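Local structure of DUF7790 domain-containing protein (Leptospira interrogans serogroup Icterohaemorrhagiae serovar copenhageni, 6ULO) at residues Y88-T93 with T205-T210; T103-Q108 with V134-P139; Q108-K113 with I117-K122; S180-L185 with G189-I194; G219-S224 with L241-S246. The protein is of unknown function but carries a Rossmann-like domain and is probably anchored to the membrane by a transmembrane helix. All coordinates share one frame; numbering follows the deposited sequence.

Contact 1 of 5, residues Y88-T93 with T205-T210; sequences YLMDFT and TGIGNT
Ile207 lies on the Tyr88 ring, and this is the tight part of the contact. Its CG1 sits beside the backbone N (chi1 -71°) and its CG2 anti to it, which brings both branches to the ring: CG1 stands 4.0 Å above the ring plane, offset toward the rim, and CG2 is 4.0 Å from Tyr88 CD2. The two side chains run alongside each other, pointing opposite ways. Thr210 CG2 touches Tyr88 OH at 3.8 Å, but the phenol is fixed by the hydrogen bond of its OH with Leu27 O; Thr210 OG1 pairs with Thr30 OG1. Toward Met90 the fit slackens, with SD only grazing Ile207 CD1 at 4.2 Å. Beyond it the strand leaves the helix, and Phe92 is exposed. Helix 203-214 runs nearly antiparallel to strand 86-91 (159° between the short segments, axes 11.7 Å apart). It is the helix of a beta-alpha-beta crossover from edge strand 191-195 to strand 218-222, and Ile194 of that edge strand touches both Tyr88 and Ile207.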
# COMPACT_ATOMS: atom_id res chain seq x y z
N TYR A 88 -7.01 3.30 -0.37
CA TYR A 88 -6.30 4.44 -0.95
C TYR A 88 -4.84 4.06 -1.23
O TYR A 88 -4.12 3.63 -0.32
CB TYR A 88 -6.32 5.63 0.01
CG TYR A 88 -7.54 6.50 -0.09
CD1 TYR A 88 -7.91 7.12 -1.29
CD2 TYR A 88 -8.26 6.84 1.06
CE1 TYR A 88 -9.01 8.01 -1.35
CE2 TYR A 88 -9.34 7.75 1.02
CZ TYR A 88 -9.68 8.31 -0.19
OH TYR A 88 -10.72 9.19 -0.21
N LEU A 89 -4.41 4.23 -2.46
CA LEU A 89 -3.01 4.03 -2.85
C LEU A 89 -2.47 5.43 -3.07
O LEU A 89 -2.68 6.02 -4.13
CB LEU A 89 -2.91 3.16 -4.09
CG LEU A 89 -3.55 1.78 -3.93
CD1 LEU A 89 -3.49 1.05 -5.24
CD2 LEU A 89 -2.81 0.97 -2.88
N MET A 90 -1.82 5.98 -2.05
CA MET A 90 -1.34 7.35 -2.09
C MET A 90 0.17 7.33 -2.30
O MET A 90 0.90 6.80 -1.45
CB MET A 90 -1.64 8.10 -0.79
CG MET A 90 -1.18 9.54 -0.86
SD MET A 90 -1.28 10.45 0.74
CE MET A 90 0.22 9.86 1.50
N ASP A 91 0.66 7.92 -3.39
CA ASP A 91 2.09 7.95 -3.64
C ASP A 91 2.47 9.30 -4.22
O ASP A 91 1.63 10.04 -4.75
CB ASP A 91 2.52 6.79 -4.54
CG ASP A 91 3.98 6.40 -4.39
OD1 ASP A 91 4.24 5.50 -3.55
OD2 ASP A 91 4.84 6.96 -5.13
N PHE A 92 3.74 9.66 -4.09
CA PHE A 92 4.24 10.94 -4.55
C PHE A 92 4.95 10.86 -5.88
O PHE A 92 5.36 11.90 -6.41
CB PHE A 92 5.15 11.57 -3.49
CG PHE A 92 5.42 13.03 -3.69
CD1 PHE A 92 4.38 13.93 -3.78
CD2 PHE A 92 6.72 13.51 -3.74
CE1 PHE A 92 4.63 15.30 -3.94
CE2 PHE A 92 6.97 14.86 -3.90
CZ PHE A 92 5.92 15.74 -3.99
N THR A 93 5.13 9.67 -6.45
CA THR A 93 5.79 9.52 -7.74
C THR A 93 4.73 9.18 -8.79
O THR A 93 3.95 8.23 -8.62
CB THR A 93 6.88 8.43 -7.68
OG1 THR A 93 7.84 8.75 -6.64
CG2 THR A 93 7.61 8.34 -9.00
N THR A 205 -3.73 14.70 5.13
CA THR A 205 -4.72 15.35 5.99
C THR A 205 -6.10 15.23 5.39
O THR A 205 -7.08 14.96 6.10
CB THR A 205 -4.34 16.81 6.21
OG1 THR A 205 -3.30 16.85 7.19
CG2 THR A 205 -5.53 17.63 6.76
N GLY A 206 -6.19 15.37 4.06
CA GLY A 206 -7.47 15.27 3.38
C GLY A 206 -8.11 13.90 3.52
O GLY A 206 -9.33 13.80 3.61
N ILE A 207 -7.29 12.83 3.54
CA ILE A 207 -7.86 11.50 3.74
C ILE A 207 -8.56 11.44 5.08
O ILE A 207 -9.69 10.94 5.20
CB ILE A 207 -6.78 10.41 3.63
CG1 ILE A 207 -6.33 10.26 2.18
CG2 ILE A 207 -7.30 9.10 4.18
CD1 ILE A 207 -5.09 9.34 2.08
N GLY A 208 -7.91 11.95 6.12
CA GLY A 208 -8.53 11.92 7.43
C GLY A 208 -9.82 12.72 7.47
O GLY A 208 -10.82 12.29 8.06
N ASN A 209 -9.83 13.89 6.81
CA ASN A 209 -11.06 14.70 6.81
C ASN A 209 -12.17 14.02 6.01
O ASN A 209 -13.34 14.04 6.42
CB ASN A 209 -10.77 16.08 6.24
CG ASN A 209 -9.89 16.88 7.16
OD1 ASN A 209 -9.83 16.63 8.36
ND2 ASN A 209 -9.22 17.87 6.60
N THR A 210 -11.82 13.40 4.88
CA THR A 210 -12.81 12.69 4.09
C THR A 210 -13.41 11.54 4.87
O THR A 210 -14.63 11.36 4.91
CB THR A 210 -12.15 12.18 2.81
OG1 THR A 210 -11.82 13.29 1.96
CG2 THR A 210 -13.07 11.19 2.08

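Contact 2 of 5, residues T103-Q108 with V134-P139; sequences TILFLQ and VSFSDP
Leu105 meets Ser135 with both of its methyls: CD1 and CD2 each lie 3.7 Å from Ser135 OG, so the oxygen rests in the fork of the isobutyl group. The CD2 branch goes further, reaching Ser135 CB at 3.8 Å and Phe136 CE2 at 4.0 Å, the methyl approaching the ring obliquely. With CG anti to the backbone N (chi1 173°), Leu105 extends from its helix toward the weakly bonded last turn of helix 125-135 and the loop after it. Phe136 starts out pointing past helix 94-109, and it is the outer part of its ring that comes back to the leucine. The contact lies near the surface, in a part of the Rossmann-like domain where the connection between the neighbouring parallel strands 86-91 and 191-195 is greatly lengthened: helix 94-109 is followed by four more helices before the chain returns to the sheet. In the second shell, Ser135 OG is hydrogen-bonded to Leu131 O, one turn back in its own helix, which fixes the hydroxyl whose oxygen the leucine methyls touch. Leu131 also packs on Leu105 and Phe106, and the Phe136 ring stacks with Tyr142 of helix 139-166. The helical turns on which Leu105 sits are held by Leu107 N bonded to Thr103 O at 2.8 Å and Gln108 N to Ile104 O at 2.9 Å.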
# COMPACT_ATOMS: atom_id res chain seq x y z
N THR A 103 -3.04 -1.22 -13.11
CA THR A 103 -3.36 -2.45 -12.40
C THR A 103 -4.86 -2.56 -12.11
O THR A 103 -5.46 -3.63 -12.27
CB THR A 103 -2.53 -2.50 -11.12
OG1 THR A 103 -1.22 -2.89 -11.49
CG2 THR A 103 -3.09 -3.45 -10.04
N ILE A 104 -5.49 -1.44 -11.71
CA ILE A 104 -6.92 -1.49 -11.41
C ILE A 104 -7.73 -1.80 -12.67
O ILE A 104 -8.69 -2.59 -12.63
CB ILE A 104 -7.34 -0.16 -10.75
CG1 ILE A 104 -6.68 -0.07 -9.37
CG2 ILE A 104 -8.87 -0.02 -10.68
CD1 ILE A 104 -6.63 1.34 -8.79
N LEU A 105 -7.38 -1.17 -13.79
CA LEU A 105 -8.06 -1.48 -15.05
C LEU A 105 -7.90 -2.95 -15.40
O LEU A 105 -8.87 -3.62 -15.78
CB LEU A 105 -7.46 -0.60 -16.14
CG LEU A 105 -7.91 -0.86 -17.58
CD1 LEU A 105 -9.41 -0.62 -17.79
CD2 LEU A 105 -7.06 0.03 -18.54
N PHE A 106 -6.68 -3.49 -15.23
CA PHE A 106 -6.47 -4.91 -15.54
C PHE A 106 -7.28 -5.81 -14.61
O PHE A 106 -7.86 -6.80 -15.06
CB PHE A 106 -5.00 -5.29 -15.46
CG PHE A 106 -4.11 -4.68 -16.51
CD1 PHE A 106 -4.61 -3.98 -17.60
CD2 PHE A 106 -2.72 -4.85 -16.39
CE1 PHE A 106 -3.75 -3.46 -18.55
CE2 PHE A 106 -1.85 -4.34 -17.33
CZ PHE A 106 -2.37 -3.64 -18.43
N LEU A 107 -7.36 -5.47 -13.33
CA LEU A 107 -8.19 -6.24 -12.40
C LEU A 107 -9.65 -6.24 -12.84
O LEU A 107 -10.30 -7.28 -12.85
CB LEU A 107 -8.11 -5.66 -10.98
CG LEU A 107 -6.78 -5.92 -10.26
CD1 LEU A 107 -6.69 -4.99 -9.03
CD2 LEU A 107 -6.70 -7.40 -9.83
N GLN A 108 -10.18 -5.06 -13.19
CA GLN A 108 -11.57 -4.97 -13.64
C GLN A 108 -11.85 -5.91 -14.81
O GLN A 108 -12.91 -6.52 -14.86
CB GLN A 108 -11.91 -3.53 -14.03
CG GLN A 108 -11.96 -2.61 -12.81
CD GLN A 108 -12.04 -1.16 -13.17
OE1 GLN A 108 -11.69 -0.78 -14.29
NE2 GLN A 108 -12.50 -0.34 -12.23
N VAL A 134 -8.03 1.86 -25.61
CA VAL A 134 -9.45 2.18 -25.65
C VAL A 134 -9.97 2.79 -24.35
O VAL A 134 -11.13 3.22 -24.32
CB VAL A 134 -10.33 0.98 -26.05
CG1 VAL A 134 -9.97 0.49 -27.43
CG2 VAL A 134 -10.29 -0.13 -25.02
N SER A 135 -9.16 2.83 -23.28
CA SER A 135 -9.64 3.17 -21.94
C SER A 135 -9.35 4.60 -21.51
O SER A 135 -9.82 5.00 -20.44
CB SER A 135 -9.06 2.18 -20.92
OG SER A 135 -9.51 0.87 -21.21
N PHE A 136 -8.62 5.37 -22.31
CA PHE A 136 -8.22 6.73 -21.95
C PHE A 136 -8.28 7.61 -23.18
O PHE A 136 -8.11 7.13 -24.29
CB PHE A 136 -6.75 6.76 -21.44
CG PHE A 136 -6.51 5.88 -20.24
CD1 PHE A 136 -6.73 6.35 -18.96
CD2 PHE A 136 -6.05 4.58 -20.41
CE1 PHE A 136 -6.51 5.55 -17.86
CE2 PHE A 136 -5.83 3.77 -19.32
CZ PHE A 136 -6.05 4.26 -18.05
N SER A 137 -8.45 8.92 -22.96
CA SER A 137 -8.26 9.86 -24.06
C SER A 137 -6.79 10.12 -24.33
O SER A 137 -6.43 10.53 -25.44
CB SER A 137 -8.97 11.20 -23.79
OG SER A 137 -10.36 11.03 -23.91
N ASP A 138 -5.93 9.93 -23.32
CA ASP A 138 -4.48 10.10 -23.45
C ASP A 138 -3.80 8.77 -23.13
O ASP A 138 -3.02 8.64 -22.17
CB ASP A 138 -3.94 11.22 -22.55
CG ASP A 138 -4.32 11.08 -21.07
OD1 ASP A 138 -5.21 10.28 -20.70
OD2 ASP A 138 -3.72 11.86 -20.29
N PRO A 139 -4.09 7.71 -23.91
CA PRO A 139 -3.57 6.40 -23.53
C PRO A 139 -2.07 6.31 -23.58
O PRO A 139 -1.53 5.42 -22.91
CB PRO A 139 -4.20 5.47 -24.57
CG PRO A 139 -4.40 6.40 -25.79
CD PRO A 139 -4.86 7.67 -25.17

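Contact 3 of 5, residues Q108-K113 with I117-K122; sequences QKSEKK and IRLWGK
The flat group here is the Lys113 peptide, whose O receives Ile117 N in an i to i+4 helical bond. The donor comes almost end-on, 3.0 Å from N to O, with an N-H...O angle of 176° and a C=O...N angle of 161°. Ile117 CG1 comes to 3.4 Å from the same Lys113 O. The indole of Trp120 turns away from residues 108-113 and meets Phe106 edge-to-face. At the other end of the contact Leu119 CD1 touches Ser110 OG at 3.4 Å. That hydroxyl, set anti to its carbonyl carbon (chi1 -69°), is hydrogen-bonded to Phe106 O, so a buried polar atom is satisfied by the end of helix 94-109 while a methyl covers it. The Lys113 side chain runs off to a salt bridge with Asp176. Lys112 stands at the N-cap position, its backbone N hydrogen-bonded to Asp115 OD2 in the first turn. Helix 94-109 ends at Lys109, and the short loop 110-112 leads into the first turn of helix 113-120, closed by the Lys113 to Ile117 bond.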
# COMPACT_ATOMS: atom_id res chain seq x y z
N GLN A 108 -10.18 -5.06 -13.19
CA GLN A 108 -11.57 -4.97 -13.64
C GLN A 108 -11.85 -5.91 -14.81
O GLN A 108 -12.91 -6.52 -14.86
CB GLN A 108 -11.91 -3.53 -14.03
CG GLN A 108 -11.96 -2.61 -12.81
CD GLN A 108 -12.04 -1.16 -13.17
OE1 GLN A 108 -11.69 -0.78 -14.29
NE2 GLN A 108 -12.50 -0.34 -12.23
N LYS A 109 -10.91 -6.04 -15.74
CA LYS A 109 -11.14 -6.80 -16.95
C LYS A 109 -10.73 -8.25 -16.84
O LYS A 109 -11.04 -9.03 -17.73
CB LYS A 109 -10.39 -6.14 -18.11
CG LYS A 109 -10.89 -4.73 -18.43
CD LYS A 109 -12.35 -4.72 -18.78
CE LYS A 109 -12.75 -3.32 -19.21
NZ LYS A 109 -14.14 -3.27 -19.66
N SER A 110 -10.04 -8.67 -15.78
CA SER A 110 -9.43 -9.99 -15.68
C SER A 110 -10.25 -10.87 -14.74
O SER A 110 -10.17 -10.73 -13.51
CB SER A 110 -7.98 -9.86 -15.18
OG SER A 110 -7.17 -9.23 -16.16
N GLU A 111 -11.01 -11.82 -15.31
CA GLU A 111 -11.94 -12.58 -14.49
C GLU A 111 -11.23 -13.49 -13.50
O GLU A 111 -11.76 -13.76 -12.42
CB GLU A 111 -12.91 -13.36 -15.37
CG GLU A 111 -13.79 -12.42 -16.23
CD GLU A 111 -14.85 -13.11 -17.07
OE1 GLU A 111 -14.83 -14.35 -17.17
OE2 GLU A 111 -15.70 -12.40 -17.65
N LYS A 112 -10.02 -13.95 -13.83
CA LYS A 112 -9.28 -14.86 -12.97
C LYS A 112 -7.87 -14.31 -12.77
O LYS A 112 -7.37 -13.52 -13.57
CB LYS A 112 -9.20 -16.26 -13.60
CG LYS A 112 -10.54 -16.90 -13.84
CD LYS A 112 -11.20 -17.25 -12.51
CE LYS A 112 -12.58 -17.88 -12.67
NZ LYS A 112 -13.31 -17.84 -11.37
N LYS A 113 -7.22 -14.78 -11.69
CA LYS A 113 -5.90 -14.28 -11.37
C LYS A 113 -4.91 -14.51 -12.50
O LYS A 113 -4.04 -13.67 -12.75
CB LYS A 113 -5.41 -14.91 -10.06
CG LYS A 113 -5.17 -16.43 -10.10
CD LYS A 113 -5.07 -16.98 -8.68
CE LYS A 113 -4.56 -18.44 -8.61
NZ LYS A 113 -5.45 -19.39 -9.34
N ILE A 117 -2.29 -11.69 -14.27
CA ILE A 117 -0.87 -11.91 -14.47
C ILE A 117 -0.53 -11.86 -15.94
O ILE A 117 0.49 -11.27 -16.34
CB ILE A 117 -0.42 -13.23 -13.81
CG1 ILE A 117 -0.71 -13.18 -12.30
CG2 ILE A 117 1.06 -13.53 -14.11
CD1 ILE A 117 0.11 -12.12 -11.52
N ARG A 118 -1.40 -12.43 -16.78
CA ARG A 118 -1.12 -12.46 -18.21
C ARG A 118 -1.09 -11.06 -18.83
O ARG A 118 -0.22 -10.77 -19.65
CB ARG A 118 -2.17 -13.33 -18.89
CG ARG A 118 -1.88 -13.62 -20.34
CD ARG A 118 -2.94 -14.54 -20.94
NE ARG A 118 -4.28 -14.15 -20.53
CZ ARG A 118 -5.00 -13.21 -21.13
NH1 ARG A 118 -4.50 -12.54 -22.16
NH2 ARG A 118 -6.23 -12.94 -20.69
N LEU A 119 -2.04 -10.18 -18.46
CA LEU A 119 -2.04 -8.83 -19.04
C LEU A 119 -0.77 -8.07 -18.70
O LEU A 119 -0.25 -7.33 -19.53
CB LEU A 119 -3.25 -8.00 -18.57
CG LEU A 119 -4.59 -8.40 -19.19
CD1 LEU A 119 -5.64 -7.45 -18.61
CD2 LEU A 119 -4.59 -8.35 -20.75
N TRP A 120 -0.25 -8.23 -17.47
CA TRP A 120 1.01 -7.59 -17.14
C TRP A 120 2.20 -8.30 -17.76
O TRP A 120 3.29 -7.71 -17.85
CB TRP A 120 1.21 -7.52 -15.62
CG TRP A 120 0.72 -6.23 -14.97
CD1 TRP A 120 -0.21 -6.09 -13.97
CD2 TRP A 120 1.20 -4.91 -15.26
NE1 TRP A 120 -0.33 -4.76 -13.62
CE2 TRP A 120 0.51 -4.02 -14.41
CE3 TRP A 120 2.14 -4.40 -16.16
CZ2 TRP A 120 0.74 -2.64 -14.42
CZ3 TRP A 120 2.36 -3.03 -16.18
CH2 TRP A 120 1.66 -2.17 -15.32
N GLY A 121 2.00 -9.53 -18.26
CA GLY A 121 3.07 -10.36 -18.75
C GLY A 121 3.32 -10.19 -20.22
O GLY A 121 2.57 -9.55 -20.95
N LYS A 122 4.40 -10.82 -20.68
CA LYS A 122 4.74 -10.77 -22.10
C LYS A 122 3.61 -11.33 -22.96
O LYS A 122 3.30 -10.78 -24.04
CB LYS A 122 6.03 -11.55 -22.31

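Contact 4 of 5, residues S180-L185 with G189-I194; sequences SYIRKL and GKILPI
A Schellman motif ends helix 176-187, with Lys190 N bonded to Leu185 O and Gly189 at positive phi turning the chain toward strand 191-195. The bond is 2.9 Å long at an N-H...O angle of 158°, its donor tilted 24° from the carbonyl plane. The hydrophobic contact usual beside such a cap is present: Leu185 keeps CG beside its backbone N (chi1 -62°), which brings CD2 to 3.7 Å from Lys190 CD, the two side chains crossing at about a right angle. Beyond CG the lysine chain is extended, carrying NZ past the leucine to salt bridges with Glu188 and Glu20. Ile191 packs on the helix as well. Its CG1 lies on Leu185 CB at 3.8 Å, and its CD1 reaches back to Ile182, 3.7 Å from the carbonyl O and 4.2 Å from CG2. These apolar groups are buried where helix 176-187 gives way to the edge strand: Ile104 of helix 94-109 and Leu89 of strand 86-91 also touch Ile191, while Leu107 of helix 94-109 packs on Ile182.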
# COMPACT_ATOMS: atom_id res chain seq x y z
N SER A 180 -10.41 -12.63 -6.07
CA SER A 180 -11.77 -12.17 -6.28
C SER A 180 -12.12 -11.01 -5.36
O SER A 180 -12.85 -10.09 -5.76
CB SER A 180 -12.72 -13.34 -6.03
OG SER A 180 -14.04 -12.92 -6.24
N TYR A 181 -11.60 -11.01 -4.12
CA TYR A 181 -11.88 -9.93 -3.19
C TYR A 181 -11.32 -8.61 -3.71
O TYR A 181 -12.00 -7.57 -3.71
CB TYR A 181 -11.28 -10.26 -1.82
CG TYR A 181 -11.63 -9.24 -0.77
CD1 TYR A 181 -12.82 -9.33 -0.05
CD2 TYR A 181 -10.82 -8.14 -0.53
CE1 TYR A 181 -13.18 -8.36 0.88
CE2 TYR A 181 -11.20 -7.15 0.38
CZ TYR A 181 -12.35 -7.29 1.08
OH TYR A 181 -12.74 -6.34 1.99
N ILE A 182 -10.06 -8.63 -4.16
CA ILE A 182 -9.44 -7.42 -4.72
C ILE A 182 -10.14 -6.99 -6.00
O ILE A 182 -10.40 -5.79 -6.21
CB ILE A 182 -7.93 -7.66 -4.92
CG1 ILE A 182 -7.23 -7.78 -3.55
CG2 ILE A 182 -7.29 -6.58 -5.78
CD1 ILE A 182 -7.37 -6.53 -2.66
N ARG A 183 -10.49 -7.95 -6.87
CA ARG A 183 -11.18 -7.58 -8.10
C ARG A 183 -12.53 -6.95 -7.81
O ARG A 183 -12.93 -6.00 -8.51
CB ARG A 183 -11.35 -8.82 -8.98
CG ARG A 183 -12.12 -8.48 -10.27
CD ARG A 183 -12.04 -9.56 -11.31
NE ARG A 183 -12.59 -9.11 -12.60
CZ ARG A 183 -13.71 -9.57 -13.12
NH1 ARG A 183 -14.40 -10.52 -12.48
NH2 ARG A 183 -14.12 -9.11 -14.30
N LYS A 184 -13.23 -7.45 -6.80
CA LYS A 184 -14.52 -6.86 -6.44
C LYS A 184 -14.36 -5.40 -6.04
O LYS A 184 -15.09 -4.52 -6.54
CB LYS A 184 -15.15 -7.66 -5.31
CG LYS A 184 -16.51 -7.10 -4.90
CD LYS A 184 -17.08 -7.83 -3.72
CE LYS A 184 -18.46 -7.38 -3.35
NZ LYS A 184 -18.74 -7.73 -1.94
N LEU A 185 -13.37 -5.09 -5.20
CA LEU A 185 -13.08 -3.69 -4.87
C LEU A 185 -12.76 -2.89 -6.12
O LEU A 185 -13.21 -1.74 -6.26
CB LEU A 185 -11.94 -3.59 -3.87
CG LEU A 185 -12.16 -4.25 -2.51
CD1 LEU A 185 -10.91 -4.01 -1.61
CD2 LEU A 185 -13.44 -3.70 -1.83
N GLY A 189 -14.92 0.54 -7.75
CA GLY A 189 -14.33 1.85 -7.63
C GLY A 189 -13.73 2.11 -6.27
O GLY A 189 -13.46 3.26 -5.91
N LYS A 190 -13.46 1.05 -5.50
CA LYS A 190 -13.00 1.17 -4.13
C LYS A 190 -11.51 1.09 -3.98
O LYS A 190 -11.03 1.10 -2.84
CB LYS A 190 -13.68 0.10 -3.27
CG LYS A 190 -15.20 0.24 -3.19
CD LYS A 190 -15.81 -0.91 -2.41
CE LYS A 190 -17.28 -0.69 -2.16
NZ LYS A 190 -17.87 -1.95 -1.61
N ILE A 191 -10.76 1.04 -5.08
CA ILE A 191 -9.30 1.13 -5.05
C ILE A 191 -8.98 2.43 -5.75
O ILE A 191 -9.30 2.59 -6.94
CB ILE A 191 -8.61 -0.05 -5.75
CG1 ILE A 191 -9.18 -1.38 -5.27
CG2 ILE A 191 -7.10 0.05 -5.48
CD1 ILE A 191 -8.51 -2.61 -5.91
N LEU A 192 -8.38 3.37 -5.01
CA LEU A 192 -8.29 4.76 -5.44
C LEU A 192 -6.83 5.19 -5.42
O LEU A 192 -6.28 5.49 -4.34
CB LEU A 192 -9.13 5.68 -4.55
CG LEU A 192 -10.61 5.30 -4.52
CD1 LEU A 192 -10.94 4.68 -3.18
CD2 LEU A 192 -11.49 6.50 -4.74
N PRO A 193 -6.19 5.29 -6.58
CA PRO A 193 -4.83 5.84 -6.63
C PRO A 193 -4.89 7.35 -6.56
O PRO A 193 -5.59 7.98 -7.35
CB PRO A 193 -4.31 5.39 -7.99
CG PRO A 193 -5.39 4.62 -8.65
CD PRO A 193 -6.66 4.85 -7.91
N ILE A 194 -4.17 7.93 -5.62
CA ILE A 194 -4.22 9.37 -5.40
C ILE A 194 -2.81 9.91 -5.22
O ILE A 194 -1.89 9.20 -4.78
CB ILE A 194 -5.11 9.75 -4.20
CG1 ILE A 194 -4.68 9.06 -2.90
CG2 ILE A 194 -6.58 9.50 -4.52
CD1 ILE A 194 -5.40 9.62 -1.63

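Contact 5 of 5, residues G219-S224 with L241-S246; sequences GIIYFS and LNLPVS
Ile221 holds CG1 anti to its backbone N (chi1 -172°), which puts CG2 between N and the carbonyl carbon and sends CD1 out from the strand toward Leu243. Leu243 turns its CG beside its own N (chi1 -68°) and then extends, bringing CD1 to 4.0 Å from Ile221 CD1. The two chains thus meet methyl to methyl, crossing at about a right angle, and this slender apolar touch is buried. The second meeting point is slighter: Gly219 CA approaches Ser246 OG at 4.4 Å, the hydroxyl having a weak hydrogen bond to Ser248 OG. The backbones are closest here, 6.3 Å between the CA atoms of Gly219 and Ser246, and they diverge to 9.9 Å between those of Ile221 and Leu243. Strand 218-222 lies inside the sheet between strands 66-69 and 249-255. Val251 of the latter and Ile283 of helix 283-291 also touch Ile221, while residues 241-246 carry the chain from helix 234-241 back toward strand 249-255.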
# COMPACT_ATOMS: atom_id res chain seq x y z
N GLY A 219 -8.03 1.32 9.01
CA GLY A 219 -7.59 0.08 9.62
C GLY A 219 -6.12 -0.24 9.50
O GLY A 219 -5.52 -0.84 10.41
N ILE A 220 -5.53 0.15 8.37
CA ILE A 220 -4.11 -0.08 8.14
C ILE A 220 -3.56 1.12 7.39
O ILE A 220 -4.17 1.58 6.41
CB ILE A 220 -3.86 -1.34 7.28
CG1 ILE A 220 -4.28 -2.62 8.01
CG2 ILE A 220 -2.35 -1.41 6.87
CD1 ILE A 220 -4.17 -3.86 7.18
N ILE A 221 -2.40 1.62 7.82
CA ILE A 221 -1.60 2.52 7.00
C ILE A 221 -0.24 1.89 6.76
O ILE A 221 0.45 1.49 7.72
CB ILE A 221 -1.55 3.96 7.55
CG1 ILE A 221 -0.88 4.88 6.54
CG2 ILE A 221 -0.90 4.04 8.95
CD1 ILE A 221 -1.15 6.35 6.79
N TYR A 222 0.15 1.74 5.49
CA TYR A 222 1.40 1.09 5.11
C TYR A 222 2.37 2.13 4.58
O TYR A 222 2.06 2.87 3.64
CB TYR A 222 1.11 0.02 4.05
CG TYR A 222 2.35 -0.51 3.32
CD1 TYR A 222 3.17 -1.50 3.89
CD2 TYR A 222 2.71 -0.01 2.08
CE1 TYR A 222 4.28 -1.98 3.20
CE2 TYR A 222 3.81 -0.51 1.39
CZ TYR A 222 4.60 -1.49 1.96
OH TYR A 222 5.69 -1.94 1.28
N PHE A 223 3.56 2.19 5.19
CA PHE A 223 4.60 3.13 4.82
C PHE A 223 5.77 2.51 4.07
O PHE A 223 6.70 3.23 3.75
CB PHE A 223 5.17 3.83 6.06
CG PHE A 223 4.17 4.66 6.81
CD1 PHE A 223 3.40 5.64 6.16
CD2 PHE A 223 3.99 4.48 8.19
CE1 PHE A 223 2.50 6.44 6.89
CE2 PHE A 223 3.09 5.28 8.91
CZ PHE A 223 2.36 6.24 8.26
N SER A 224 5.79 1.19 3.88
CA SER A 224 7.01 0.54 3.40
C SER A 224 8.16 0.99 4.30
O SER A 224 7.94 1.12 5.50
CB SER A 224 7.20 0.81 1.90
OG SER A 224 8.34 0.11 1.40
N LEU A 241 -2.11 12.38 13.17
CA LEU A 241 -3.01 12.65 14.29
C LEU A 241 -4.44 12.85 13.83
O LEU A 241 -5.38 12.57 14.58
CB LEU A 241 -2.53 13.86 15.09
CG LEU A 241 -1.64 13.43 16.26
CD1 LEU A 241 -0.39 12.67 15.87
CD2 LEU A 241 -1.32 14.64 17.12
N ASN A 242 -4.62 13.38 12.61
CA ASN A 242 -5.95 13.66 12.09
C ASN A 242 -6.67 12.43 11.56
O ASN A 242 -7.87 12.50 11.27
CB ASN A 242 -5.83 14.72 10.98
CG ASN A 242 -7.17 15.23 10.53
OD1 ASN A 242 -7.97 15.73 11.35
ND2 ASN A 242 -7.42 15.13 9.23
N LEU A 243 -6.00 11.30 11.43
CA LEU A 243 -6.67 10.11 10.89
C LEU A 243 -7.64 9.55 11.92
O LEU A 243 -7.24 9.33 13.08
CB LEU A 243 -5.67 9.01 10.53
CG LEU A 243 -4.72 9.30 9.37
CD1 LEU A 243 -3.69 8.17 9.28
CD2 LEU A 243 -5.48 9.46 8.04
N PRO A 244 -8.89 9.27 11.53
CA PRO A 244 -9.78 8.49 12.40
C PRO A 244 -9.34 7.03 12.34
O PRO A 244 -9.07 6.51 11.26
CB PRO A 244 -11.15 8.70 11.75
CG PRO A 244 -10.84 8.89 10.30
CD PRO A 244 -9.51 9.60 10.23
N VAL A 245 -9.23 6.39 13.51
CA VAL A 245 -8.68 5.05 13.59
C VAL A 245 -9.52 4.18 14.51
O VAL A 245 -10.27 4.68 15.34
CB VAL A 245 -7.20 5.06 14.06
CG1 VAL A 245 -6.37 5.89 13.12
CG2 VAL A 245 -7.10 5.61 15.48
N SER A 246 -9.43 2.87 14.29
CA SER A 246 -10.01 1.86 15.16
C SER A 246 -9.00 1.49 16.25
O SER A 246 -7.80 1.74 16.11
CB SER A 246 -10.39 0.61 14.35
OG SER A 246 -9.27 -0.03 13.72

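Contacts 1, 4 and 5 lie along one mixed sheet whose first five strands run 191-195, 86-91, 66-69, 218-222, 249-255, the 3-2-1-4-5 order of Rossmann-like folds. Contact 1 touches both others, its centre 15 Å from that of contact 4 and 11 Å from that of contact 5. Contacts 2 and 3 share helix 94-109, their centres 12 Å apart and about 29 and 30 Å from that of contact 5. Along the chain, contact 3 is nested in contact 2, both and contact 4 in contact 1; contact 5 follows. The protein thus joins a sheet core to a helical side, probably an elaboration of that core, and Arg183 ties it to contact 4 by bonding Leu107 O and Gln108 O.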